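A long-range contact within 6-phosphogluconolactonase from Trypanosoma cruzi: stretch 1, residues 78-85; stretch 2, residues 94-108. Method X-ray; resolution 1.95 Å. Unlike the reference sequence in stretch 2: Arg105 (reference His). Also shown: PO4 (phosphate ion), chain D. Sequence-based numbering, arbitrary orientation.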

ATOM      1  N   ARG A  78     -12.198  -6.401   2.986  1.00 13.21           N
ATOM      2  CA  ARG A  78     -11.347  -7.082   3.979  1.00 14.02           C
ATOM      3  C   ARG A  78     -10.021  -6.322   3.980  1.00 13.20           C
ATOM      4  O   ARG A  78      -9.358  -6.210   2.927  1.00 11.85           O
ATOM      5  CB  ARG A  78     -11.237  -8.570   3.646  1.00 14.15           C
ATOM      6  CG  ARG A  78     -10.730  -9.402   4.803  1.00 16.26           C
ATOM      7  CD  ARG A  78     -10.361 -10.812   4.318  1.00 17.57           C
ATOM      8  NE  ARG A  78     -11.546 -11.573   3.900  1.00 19.81           N
ATOM      9  CZ  ARG A  78     -12.424 -12.147   4.727  1.00 21.29           C
ATOM     10  NH1 ARG A  78     -12.311 -12.051   6.042  1.00 21.64           N
ATOM     11  NH2 ARG A  78     -13.456 -12.792   4.239  1.00 22.14           N
ATOM     12  N   PHE A  79      -9.741  -5.718   5.126  1.00 12.76           N
ATOM     13  CA  PHE A  79      -8.663  -4.738   5.325  1.00 12.80           C
ATOM     14  C   PHE A  79      -7.403  -5.480   5.779  1.00 12.55           C
ATOM     15  O   PHE A  79      -7.388  -6.056   6.888  1.00 13.62           O
ATOM     16  CB  PHE A  79      -9.115  -3.671   6.328  1.00 12.48           C
ATOM     17  CG  PHE A  79     -10.264  -2.806   5.856  1.00 13.10           C
ATOM     18  CD1 PHE A  79     -10.016  -1.688   5.081  1.00 12.81           C
ATOM     19  CD2 PHE A  79     -11.571  -3.087   6.236  1.00 13.29           C
ATOM     20  CE1 PHE A  79     -11.057  -0.890   4.634  1.00 13.02           C
ATOM     21  CE2 PHE A  79     -12.621  -2.288   5.796  1.00 13.99           C
ATOM     22  CZ  PHE A  79     -12.346  -1.156   5.051  1.00 13.70           C
ATOM     23  N   PHE A  80      -6.375  -5.397   4.953  1.00 12.79           N
ATOM     24  CA  PHE A  80      -4.988  -5.861   5.212  1.00 14.02           C
ATOM     25  C   PHE A  80      -4.080  -4.634   5.233  1.00 13.57           C
ATOM     26  O   PHE A  80      -4.543  -3.556   4.932  1.00 13.53           O
ATOM     27  CB  PHE A  80      -4.552  -6.810   4.102  1.00 13.74           C
ATOM     28  CG  PHE A  80      -5.330  -8.099   4.013  1.00 14.28           C
ATOM     29  CD1 PHE A  80      -6.566  -8.152   3.379  1.00 14.31           C
ATOM     30  CD2 PHE A  80      -4.813  -9.279   4.527  1.00 15.18           C
ATOM     31  CE1 PHE A  80      -7.282  -9.341   3.285  1.00 14.58           C
ATOM     32  CE2 PHE A  80      -5.542 -10.462   4.461  1.00 15.85           C
ATOM     33  CZ  PHE A  80      -6.784 -10.487   3.851  1.00 15.32           C
ATOM     34  N   PHE A  81      -2.815  -4.813   5.564  1.00 15.35           N
ATOM     35  CA  PHE A  81      -1.821  -3.716   5.613  1.00 16.79           C
ATOM     36  C   PHE A  81      -0.722  -4.014   4.609  1.00 17.73           C
ATOM     37  O   PHE A  81      -0.247  -5.160   4.582  1.00 19.02           O
ATOM     38  CB  PHE A  81      -1.322  -3.530   7.041  1.00 17.11           C
ATOM     39  CG  PHE A  81      -2.410  -3.009   7.934  1.00 15.70           C
ATOM     40  CD1 PHE A  81      -2.572  -1.645   8.119  1.00 15.30           C
ATOM     41  CD2 PHE A  81      -3.343  -3.883   8.467  1.00 16.40           C
ATOM     42  CE1 PHE A  81      -3.606  -1.169   8.908  1.00 15.25           C
ATOM     43  CE2 PHE A  81      -4.409  -3.396   9.214  1.00 17.29           C
ATOM     44  CZ  PHE A  81      -4.519  -2.039   9.450  1.00 16.13           C
ATOM     45  N   GLY A  82      -0.413  -3.016   3.782  1.00 16.44           N
ATOM     46  CA  GLY A  82       0.702  -3.090   2.827  1.00 18.00           C
ATOM     47  C   GLY A  82       2.019  -3.103   3.574  1.00 17.71           C
ATOM     48  O   GLY A  82       2.969  -3.628   3.063  1.00 15.37           O
ATOM     49  N   ASP A  83       2.054  -2.445   4.727  1.00 19.38           N
ATOM     50  CA  ASP A  83       3.189  -2.493   5.670  1.00 21.52           C
ATOM     51  C   ASP A  83       2.699  -2.162   7.080  1.00 20.03           C
ATOM     52  O   ASP A  83       1.560  -1.623   7.272  1.00 17.03           O
ATOM     53  CB  ASP A  83       4.344  -1.578   5.233  1.00 22.48           C
ATOM     54  CG  ASP A  83       4.065  -0.100   5.344  1.00 27.00           C
ATOM     55  OD1 ASP A  83       2.873   0.292   5.235  1.00 32.33           O
ATOM     56  OD2 ASP A  83       5.056   0.659   5.520  1.00 31.10           O
ATOM     57  N   GLU A  84       3.567  -2.490   8.027  1.00 19.13           N
ATOM     58  CA  GLU A  84       3.355  -2.227   9.461  1.00 19.68           C
ATOM     59  C   GLU A  84       4.723  -2.059  10.117  1.00 19.98           C
ATOM     60  O   GLU A  84       5.617  -2.857   9.804  1.00 18.25           O
ATOM     61  CB  GLU A  84       2.593  -3.379  10.120  1.00 19.23           C
ATOM     62  CG  GLU A  84       2.222  -3.074  11.563  1.00 18.81           C
ATOM     63  CD  GLU A  84       1.429  -1.777  11.731  1.00 18.55           C
ATOM     64  OE1 GLU A  84       2.059  -0.661  11.672  1.00 18.97           O
ATOM     65  OE2 GLU A  84       0.196  -1.871  11.894  1.00 14.94           O
ATOM     66  N   ARG A  85       4.819  -1.093  11.023  1.00 21.48           N
ATOM     67  CA  ARG A  85       5.974  -0.879  11.927  1.00 22.71           C
ATOM     68  C   ARG A  85       5.883  -1.903  13.050  1.00 23.97           C
ATOM     69  O   ARG A  85       4.770  -2.103  13.567  1.00 29.28           O
ATOM     70  CB  ARG A  85       5.956   0.547  12.467  1.00 21.40           C
ATOM     71  CG  ARG A  85       6.300   1.575  11.405  1.00 22.53           C
ATOM     72  CD  ARG A  85       5.141   1.859  10.466  1.00 22.28           C
ATOM     73  NE  ARG A  85       5.383   3.082   9.716  1.00 22.57           N
ATOM     74  CZ  ARG A  85       5.258   4.316  10.202  1.00 20.65           C
ATOM     75  NH1 ARG A  85       4.865   4.529  11.451  1.00 22.78           N
ATOM     76  NH2 ARG A  85       5.539   5.339   9.428  1.00 19.08           N
TER
HETATM   77  P   PO4 D 302       7.536   5.597   6.035  1.00 33.15           P
HETATM   78  O1  PO4 D 302       7.431   4.255   5.253  1.00 36.11           O
HETATM   79  O2  PO4 D 302       6.264   6.367   5.876  1.00 35.10           O
HETATM   80  O3  PO4 D 302       8.643   6.467   5.490  1.00 36.63           O
HETATM   81  O4  PO4 D 302       7.833   5.277   7.496  1.00 35.92           O
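Stretch 2, residues 94-108: SNYNMARQALLRDIP

The contact between these two stretches illustrates a recurring arrangement: a helix packs across two successive strands, its first backbone NH groups bonded to a carboxylate on the second and one side of it laid against phenylalanines of the first. Stretch 1 runs extended through residues 78-81, turns at Gly82 and resumes as a short strand at 83-85. Stretch 2 enters its helix at Asn95, after Ser94, whose OG caps the first turn by accepting from Asn97 N at 3.0 Å. The helix runs back along strand 78-81 at 151°, nearly antiparallel, with the axes 10.2 Å apart at their closest; against strand 83-85 the angle is 108° and the approach 8.7 Å.

The polar end rests on Glu84. The first backbone NH groups of a helix have no carbonyl of a preceding turn to bond, and here a carboxylate supplies the acceptors: Asn95 N donates to Glu84 OE1 at 2.8 Å and Tyr96 N to Glu84 OE2 at 2.9 Å. A water joins the same carboxylate to the cap, lying 3.0 Å from Glu84 OE2 and 2.9 Å from Ser94 OG. Asn95 adds a side-chain bond, from ND2 to the backbone Asp83 O, 3.0 Å long and nearly straight at 168°.

On strand 78-81, alternation sets the apolar contact, for Phe79 and Phe81 point toward the helix while Phe80 points away. Phe81 CZ meets Tyr96 CD1 at 3.7 Å and Leu104 CD1 at 3.9 Å, while Ala99 CB approaches the ring edge, 3.9 Å from Phe81 CE1. Leu104, the last residue of a wider pi-type turn at 100-104, lies over one face of the Phe79 ring, its CD2 3.7 Å from the ring centroid. Beyond, a type I turn from Leu104 to Ile107 brings Ile107 CG2 to 4.0 Å from Phe79 CE2.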

ATOM      1  N   SER A  94       2.039   2.940  14.884  1.00 23.28           N
ATOM      2  CA  SER A  94       1.297   1.758  14.361  1.00 22.26           C
ATOM      3  C   SER A  94       0.348   2.187  13.230  1.00 20.75           C
ATOM      4  O   SER A  94      -0.512   3.041  13.482  1.00 20.54           O
ATOM      5  CB  SER A  94       0.559   1.050  15.458  1.00 23.98           C
ATOM      6  OG  SER A  94      -0.345   0.070  14.937  1.00 22.38           O
ATOM      7  N   ASN A  95       0.468   1.607  12.031  1.00 17.49           N
ATOM      8  CA  ASN A  95      -0.510   1.823  10.923  1.00 17.86           C
ATOM      9  C   ASN A  95      -1.884   1.273  11.344  1.00 17.23           C
ATOM     10  O   ASN A  95      -2.930   1.906  11.060  1.00 17.36           O
ATOM     11  CB  ASN A  95      -0.024   1.180   9.621  1.00 18.26           C
ATOM     12  CG  ASN A  95       1.193   1.880   9.033  1.00 18.05           C
ATOM     13  OD1 ASN A  95       1.420   3.046   9.291  1.00 20.17           O
ATOM     14  ND2 ASN A  95       1.976   1.191   8.226  1.00 18.25           N
ATOM     15  N   TYR A  96      -1.904   0.147  12.043  1.00 18.66           N
ATOM     16  CA  TYR A  96      -3.165  -0.464  12.541  1.00 21.45           C
ATOM     17  C   TYR A  96      -3.860   0.503  13.526  1.00 21.04           C
ATOM     18  O   TYR A  96      -5.082   0.770  13.360  1.00 16.85           O
ATOM     19  CB  TYR A  96      -2.920  -1.844  13.135  1.00 22.66           C
ATOM     20  CG  TYR A  96      -4.161  -2.382  13.782  1.00 26.32           C
ATOM     21  CD1 TYR A  96      -5.321  -2.507  13.037  1.00 27.34           C
ATOM     22  CD2 TYR A  96      -4.215  -2.674  15.135  1.00 28.44           C
ATOM     23  CE1 TYR A  96      -6.497  -2.943  13.611  1.00 28.93           C
ATOM     24  CE2 TYR A  96      -5.390  -3.120  15.726  1.00 30.86           C
ATOM     25  CZ  TYR A  96      -6.528  -3.264  14.951  1.00 31.58           C
ATOM     26  OH  TYR A  96      -7.708  -3.691  15.473  1.00 37.65           O
ATOM     27  N   ASN A  97      -3.107   1.089  14.463  1.00 20.24           N
ATOM     28  CA  ASN A  97      -3.663   2.048  15.463  1.00 21.24           C
ATOM     29  C   ASN A  97      -4.374   3.210  14.748  1.00 21.60           C
ATOM     30  O   ASN A  97      -5.545   3.566  15.141  1.00 22.90           O
ATOM     31  CB  ASN A  97      -2.575   2.572  16.402  1.00 22.89           C
ATOM     32  CG  ASN A  97      -3.118   3.546  17.427  1.00 24.04           C
ATOM     33  OD1 ASN A  97      -3.983   3.182  18.210  1.00 28.43           O
ATOM     34  ND2 ASN A  97      -2.636   4.774  17.408  1.00 21.54           N
ATOM     35  N   MET A  98      -3.735   3.779  13.723  1.00 19.16           N
ATOM     36  CA  MET A  98      -4.279   4.937  12.963  1.00 20.73           C
ATOM     37  C   MET A  98      -5.547   4.510  12.193  1.00 19.37           C
ATOM     38  O   MET A  98      -6.573   5.218  12.271  1.00 19.83           O
ATOM     39  CB  MET A  98      -3.209   5.501  12.013  1.00 22.16           C
ATOM     40  CG  MET A  98      -3.704   6.624  11.114  1.00 24.35           C
ATOM     41  SD  MET A  98      -4.542   6.088   9.539  1.00 27.14           S
ATOM     42  CE  MET A  98      -3.140   5.846   8.448  1.00 28.50           C
ATOM     43  N   ALA A  99      -5.491   3.403  11.451  1.00 18.74           N
ATOM     44  CA  ALA A  99      -6.617   2.886  10.633  1.00 18.87           C
ATOM     45  C   ALA A  99      -7.800   2.571  11.565  1.00 17.66           C
ATOM     46  O   ALA A  99      -8.932   2.844  11.174  1.00 14.89           O
ATOM     47  CB  ALA A  99      -6.177   1.654   9.831  1.00 18.53           C
ATOM     48  N   ARG A 100      -7.516   1.999  12.737  1.00 17.83           N
ATOM     49  CA  ARG A 100      -8.506   1.595  13.758  1.00 20.59           C
ATOM     50  C   ARG A 100      -9.215   2.851  14.286  1.00 22.15           C
ATOM     51  O   ARG A 100     -10.473   2.822  14.332  1.00 18.25           O
ATOM     52  CB  ARG A 100      -7.824   0.795  14.873  1.00 24.27           C
ATOM     53  CG  ARG A 100      -8.768   0.190  15.907  1.00 28.62           C
ATOM     54  CD  ARG A 100      -8.136  -0.065  17.260  1.00 33.99           C
ATOM     55  NE  ARG A 100      -8.642   0.856  18.295  1.00 44.64           N
ATOM     56  CZ  ARG A 100      -7.977   1.877  18.874  1.00 46.77           C
ATOM     57  NH1 ARG A 100      -8.579   2.589  19.813  1.00 48.51           N
ATOM     58  NH2 ARG A 100      -6.726   2.179  18.551  1.00 46.56           N
ATOM     59  N   GLN A 101      -8.472   3.920  14.625  1.00 20.48           N
ATOM     60  CA  GLN A 101      -9.094   5.145  15.186  1.00 21.33           C
ATOM     61  C   GLN A 101     -10.018   5.759  14.128  1.00 21.01           C
ATOM     62  O   GLN A 101     -11.126   6.212  14.483  1.00 21.69           O
ATOM     63  CB  GLN A 101      -8.029   6.115  15.690  1.00 23.79           C
ATOM     64  CG  GLN A 101      -7.342   5.632  16.961  1.00 25.85           C
ATOM     65  CD  GLN A 101      -6.167   6.474  17.398  1.00 30.54           C
ATOM     66  OE1 GLN A 101      -5.811   6.486  18.575  1.00 35.71           O
ATOM     67  NE2 GLN A 101      -5.563   7.196  16.462  1.00 34.66           N
ATOM     68  N   ALA A 102      -9.603   5.736  12.867  1.00 20.75           N
ATOM     69  CA  ALA A 102     -10.241   6.478  11.758  1.00 20.62           C
ATOM     70  C   ALA A 102     -11.456   5.721  11.214  1.00 20.19           C
ATOM     71  O   ALA A 102     -12.391   6.394  10.707  1.00 22.17           O
ATOM     72  CB  ALA A 102      -9.227   6.720  10.673  1.00 21.93           C
ATOM     73  N   LEU A 103     -11.429   4.391  11.243  1.00 19.65           N
ATOM     74  CA  LEU A 103     -12.379   3.530  10.475  1.00 19.70           C
ATOM     75  C   LEU A 103     -12.562   2.144  11.120  1.00 18.58           C
ATOM     76  O   LEU A 103     -13.696   1.752  11.300  1.00 17.04           O
ATOM     77  CB  LEU A 103     -11.831   3.395   9.049  1.00 17.91           C
ATOM     78  CG  LEU A 103     -12.538   2.384   8.154  1.00 18.41           C
ATOM     79  CD1 LEU A 103     -14.010   2.728   7.966  1.00 17.74           C
ATOM     80  CD2 LEU A 103     -11.826   2.293   6.814  1.00 18.34           C
ATOM     81  N   LEU A 104     -11.490   1.399  11.414  1.00 19.02           N
ATOM     82  CA  LEU A 104     -11.608  -0.074  11.571  1.00 17.77           C
ATOM     83  C   LEU A 104     -12.276  -0.445  12.900  1.00 17.46           C
ATOM     84  O   LEU A 104     -12.726  -1.588  13.006  1.00 16.19           O
ATOM     85  CB  LEU A 104     -10.241  -0.731  11.412  1.00 17.64           C
ATOM     86  CG  LEU A 104      -9.596  -0.537  10.046  1.00 18.66           C
ATOM     87  CD1 LEU A 104      -8.283  -1.311   9.963  1.00 19.67           C
ATOM     88  CD2 LEU A 104     -10.514  -0.985   8.925  1.00 18.71           C
ATOM     89  N   ARG A 105     -12.359   0.485  13.854  1.00 17.40           N
ATOM     90  CA  ARG A 105     -13.034   0.258  15.160  1.00 18.58           C
ATOM     91  C   ARG A 105     -14.502  -0.134  14.904  1.00 19.05           C
ATOM     92  O   ARG A 105     -15.044  -0.868  15.697  1.00 17.05           O
ATOM     93  CB  ARG A 105     -12.915   1.499  16.059  1.00 19.63           C
ATOM     94  CG  ARG A 105     -13.497   2.789  15.497  1.00 19.97           C
ATOM     95  CD  ARG A 105     -13.144   4.003  16.364  1.00 21.88           C
ATOM     96  NE  ARG A 105     -13.326   5.266  15.642  1.00 24.56           N
ATOM     97  CZ  ARG A 105     -14.485   5.916  15.517  1.00 25.58           C
ATOM     98  NH1 ARG A 105     -15.572   5.469  16.120  1.00 29.00           N
ATOM     99  NH2 ARG A 105     -14.554   7.029  14.819  1.00 27.61           N
ATOM    100  N   ASP A 106     -15.096   0.277  13.782  1.00 19.90           N
ATOM    101  CA  ASP A 106     -16.509  -0.024  13.451  1.00 20.26           C
ATOM    102  C   ASP A 106     -16.655  -1.083  12.340  1.00 20.03           C
ATOM    103  O   ASP A 106     -17.768  -1.193  11.806  1.00 19.53           O
ATOM    104  CB  ASP A 106     -17.197   1.266  13.035  1.00 21.73           C
ATOM    105  CG  ASP A 106     -17.520   2.140  14.237  1.00 23.95           C
ATOM    106  OD1 ASP A 106     -17.284   3.362  14.181  1.00 24.23           O
ATOM    107  OD2 ASP A 106     -17.966   1.581  15.223  1.00 28.59           O
ATOM    108  N   ILE A 107     -15.600  -1.822  11.978  1.00 18.98           N
ATOM    109  CA  ILE A 107     -15.645  -2.882  10.921  1.00 18.31           C
ATOM    110  C   ILE A 107     -15.718  -4.248  11.592  1.00 18.72           C
ATOM    111  O   ILE A 107     -15.029  -4.498  12.565  1.00 17.23           O
ATOM    112  CB  ILE A 107     -14.421  -2.759   9.983  1.00 17.37           C
ATOM    113  CG1 ILE A 107     -14.412  -1.396   9.306  1.00 17.75           C
ATOM    114  CG2 ILE A 107     -14.348  -3.902   8.964  1.00 16.85           C
ATOM    115  CD1 ILE A 107     -15.684  -1.055   8.548  1.00 17.78           C
ATOM    116  N   PRO A 108     -16.554  -5.188  11.106  1.00 21.23           N
ATOM    117  CA  PRO A 108     -16.569  -6.551  11.650  1.00 19.97           C
ATOM    118  C   PRO A 108     -15.159  -7.160  11.728  1.00 20.37           C
ATOM    119  O   PRO A 108     -14.319  -6.869  10.855  1.00 20.14           O
ATOM    120  CB  PRO A 108     -17.454  -7.319  10.671  1.00 20.75           C
ATOM    121  CG  PRO A 108     -18.378  -6.251  10.098  1.00 20.10           C
ATOM    122  CD  PRO A 108     -17.550  -4.985  10.038  1.00 21.18           C
TER
HETATM  123  O   HOH W   1      -0.236  -2.795  14.699  1.00 21.24           O